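Local coordinates for cytoplasmic protein (Cryptococcus neoformans var. grubii serotype A, PDB 7LPO) that is a sterylglucosidase of glycoside hydrolase family 5, which probably hydrolyses the beta-glucosidic bond of steryl glucosides, at residues His49-Pro54 with Ile73-Asn78. Sequence-based numbering, arbitrary orientation.
Sequences HPNNQP and INKPLN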
loop_
_atom_site.group_PDB
_atom_site.type_symbol
_atom_site.label_atom_id
_atom_site.label_comp_id
_atom_site.label_asym_id
_atom_site.label_seq_id
_atom_site.Cartn_x
_atom_site.Cartn_y
_atom_site.Cartn_z
ATOM N N HIS A 49 -7.558 -2.512 11.924
ATOM C CA HIS A 49 -8.195 -2.152 13.183
ATOM C C HIS A 49 -8.773 -3.398 13.835
ATOM O O HIS A 49 -9.101 -4.372 13.146
ATOM C CB HIS A 49 -9.306 -1.100 12.991
ATOM C CG HIS A 49 -10.337 -1.482 11.975
ATOM N ND1 HIS A 49 -10.228 -1.150 10.643
ATOM C CD2 HIS A 49 -11.507 -2.152 12.099
ATOM C CE1 HIS A 49 -11.269 -1.627 9.984
ATOM N NE2 HIS A 49 -12.064 -2.235 10.846
ATOM N N PRO A 50 -8.906 -3.396 15.157
ATOM C CA PRO A 50 -9.432 -4.576 15.851
ATOM C C PRO A 50 -10.905 -4.803 15.542
ATOM O O PRO A 50 -11.618 -3.924 15.053
ATOM C CB PRO A 50 -9.236 -4.255 17.343
ATOM C CG PRO A 50 -8.395 -3.003 17.393
ATOM C CD PRO A 50 -8.601 -2.292 16.082
ATOM N N ASN A 51 -11.351 -6.014 15.874
ATOM C CA ASN A 51 -12.757 -6.377 15.780
ATOM C C ASN A 51 -13.634 -5.334 16.458
ATOM O O ASN A 51 -13.351 -4.885 17.574
ATOM C CB ASN A 51 -12.985 -7.749 16.429
ATOM C CG ASN A 51 -12.307 -8.878 15.664
ATOM O OD1 ASN A 51 -11.369 -9.508 16.153
ATOM N ND2 ASN A 51 -12.778 -9.131 14.465
ATOM N N ASN A 52 -14.694 -4.943 15.761
ATOM C CA ASN A 52 -15.743 -4.068 16.257
ATOM C C ASN A 52 -15.270 -2.653 16.556
ATOM O O ASN A 52 -15.993 -1.911 17.207
ATOM C CB ASN A 52 -16.403 -4.637 17.523
ATOM C CG ASN A 52 -16.798 -6.096 17.369
ATOM O OD1 ASN A 52 -17.514 -6.463 16.431
ATOM N ND2 ASN A 52 -16.327 -6.936 18.282
ATOM N N GLN A 53 -14.088 -2.254 16.097
ATOM C CA GLN A 53 -13.624 -0.873 16.273
ATOM C C GLN A 53 -13.215 -0.288 14.914
ATOM O O GLN A 53 -12.041 -0.016 14.661
ATOM C CB GLN A 53 -12.482 -0.794 17.292
ATOM C CG GLN A 53 -12.927 -1.106 18.738
ATOM C CD GLN A 53 -13.723 0.014 19.399
ATOM O OE1 GLN A 53 -14.563 -0.246 20.256
ATOM N NE2 GLN A 53 -13.459 1.251 19.014
ATOM N N PRO A 54 -14.180 -0.093 14.028
ATOM C CA PRO A 54 -13.893 0.656 12.790
ATOM C C PRO A 54 -13.621 2.129 13.083
ATOM O O PRO A 54 -13.902 2.647 14.171
ATOM C CB PRO A 54 -15.167 0.474 11.962
ATOM C CG PRO A 54 -16.262 0.362 13.024
ATOM C CD PRO A 54 -15.607 -0.434 14.160
ATOM N N ILE A 73 -7.910 -11.014 15.921
ATOM C CA ILE A 73 -8.090 -12.384 15.460
ATOM C C ILE A 73 -9.251 -12.457 14.481
ATOM O O ILE A 73 -10.293 -11.812 14.667
ATOM C CB ILE A 73 -8.324 -13.337 16.641
ATOM C CG1 ILE A 73 -7.095 -13.380 17.544
ATOM C CG2 ILE A 73 -8.663 -14.727 16.128
ATOM C CD1 ILE A 73 -6.115 -14.468 17.196
ATOM N N ASN A 74 -9.071 -13.259 13.432
ATOM C CA ASN A 74 -10.054 -13.564 12.398
ATOM C C ASN A 74 -10.216 -12.435 11.390
ATOM O O ASN A 74 -11.162 -12.465 10.593
ATOM C CB ASN A 74 -11.415 -13.928 12.998
ATOM C CG ASN A 74 -11.479 -15.384 13.427
ATOM O OD1 ASN A 74 -10.855 -16.255 12.812
ATOM N ND2 ASN A 74 -12.223 -15.653 14.492
ATOM N N LYS A 75 -9.316 -11.456 11.381
ATOM C CA LYS A 75 -9.146 -10.561 10.249
ATOM C C LYS A 75 -7.745 -10.764 9.691
ATOM O O LYS A 75 -6.774 -10.704 10.456
ATOM C CB LYS A 75 -9.340 -9.095 10.648
ATOM C CG LYS A 75 -10.751 -8.762 11.102
ATOM C CD LYS A 75 -10.730 -7.536 12.000
ATOM C CE LYS A 75 -11.737 -6.507 11.524
ATOM N NZ LYS A 75 -11.256 -5.134 11.819
ATOM N N PRO A 76 -7.578 -10.930 8.378
ATOM C CA PRO A 76 -8.581 -10.628 7.346
ATOM C C PRO A 76 -9.638 -11.697 7.100
ATOM O O PRO A 76 -10.707 -11.370 6.593
ATOM C CB PRO A 76 -7.727 -10.449 6.076
ATOM C CG PRO A 76 -6.563 -11.399 6.292
ATOM C CD PRO A 76 -6.295 -11.384 7.803
ATOM N N LEU A 77 -9.354 -12.945 7.444
ATOM C CA LEU A 77 -10.239 -14.055 7.125
ATOM C C LEU A 77 -10.675 -14.770 8.396
ATOM O O LEU A 77 -9.849 -15.081 9.262
ATOM C CB LEU A 77 -9.540 -15.032 6.189
ATOM C CG LEU A 77 -9.270 -14.547 4.768
ATOM C CD1 LEU A 77 -8.489 -15.632 4.040
ATOM C CD2 LEU A 77 -10.547 -14.197 4.019
ATOM N N ASN A 78 -11.976 -15.021 8.507
ATOM C CA ASN A 78 -12.517 -15.771 9.631
ATOM C C ASN A 78 -12.299 -17.264 9.391
ATOM O O ASN A 78 -12.744 -17.812 8.376
ATOM C CB ASN A 78 -13.996 -15.462 9.813
ATOM C CG ASN A 78 -14.538 -16.008 11.113
ATOM O OD1 ASN A 78 -14.395 -17.192 11.412
ATOM N ND2 ASN A 78 -15.148 -15.146 11.902
#
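Ile73 meets Asn51 through its backbone: the carbonyl O of Ile73 lies 2.9 Å from the atom modelled as OD1 of Asn51. Two oxygens that close are suspicious, and the Asn51 amide is probably flipped in the model; turned over, its nitrogen would face this carbonyl and could bond to it. The backbone of Asn51 is tied separately to Asp71, just ahead of Ile73.

Lys75 makes the largest contribution to the contact. Its CG sits beside the backbone N, anti to the carbonyl carbon (chi1 -65°), and the aliphatic chain slides past the Asn51 side chain in the opposite direction. Beyond CD the chain is bent at both chi3 and chi4, and NZ ends at the His49 and Pro50 carbonyls, where the chain enters the turn. Lys75 NZ donates to His49 O at 2.6 Å. It arrives from above the carbonyl plane, 44° out of it, with a C=O...N angle of 136°. A weak bond of 3.5 Å reaches from Lys75 NZ to O of Pro50, the same oxygen that accepts Gln53 N within the turn. Ser46 O is a further acceptor, so backbone carbonyls grip the buried ammonium. The His49 ring crosses the lysine chain at about a right angle, meeting Lys75 NZ obliquely with His49 CD2 3.0 Å away; Pro54 CA lies over one face of the His49 ring, toward its rim.

Past Lys75 the loop runs on to helix 83-93. Lys75 thus ties this loop to the residue leading into a type II beta turn, Pro50 to Gln53, with a weak bond to the turn itself, joining two loops flanking helix 61-66, within the long connection from strand 35-43 to helix 83-93 of the family 5 TIM barrel.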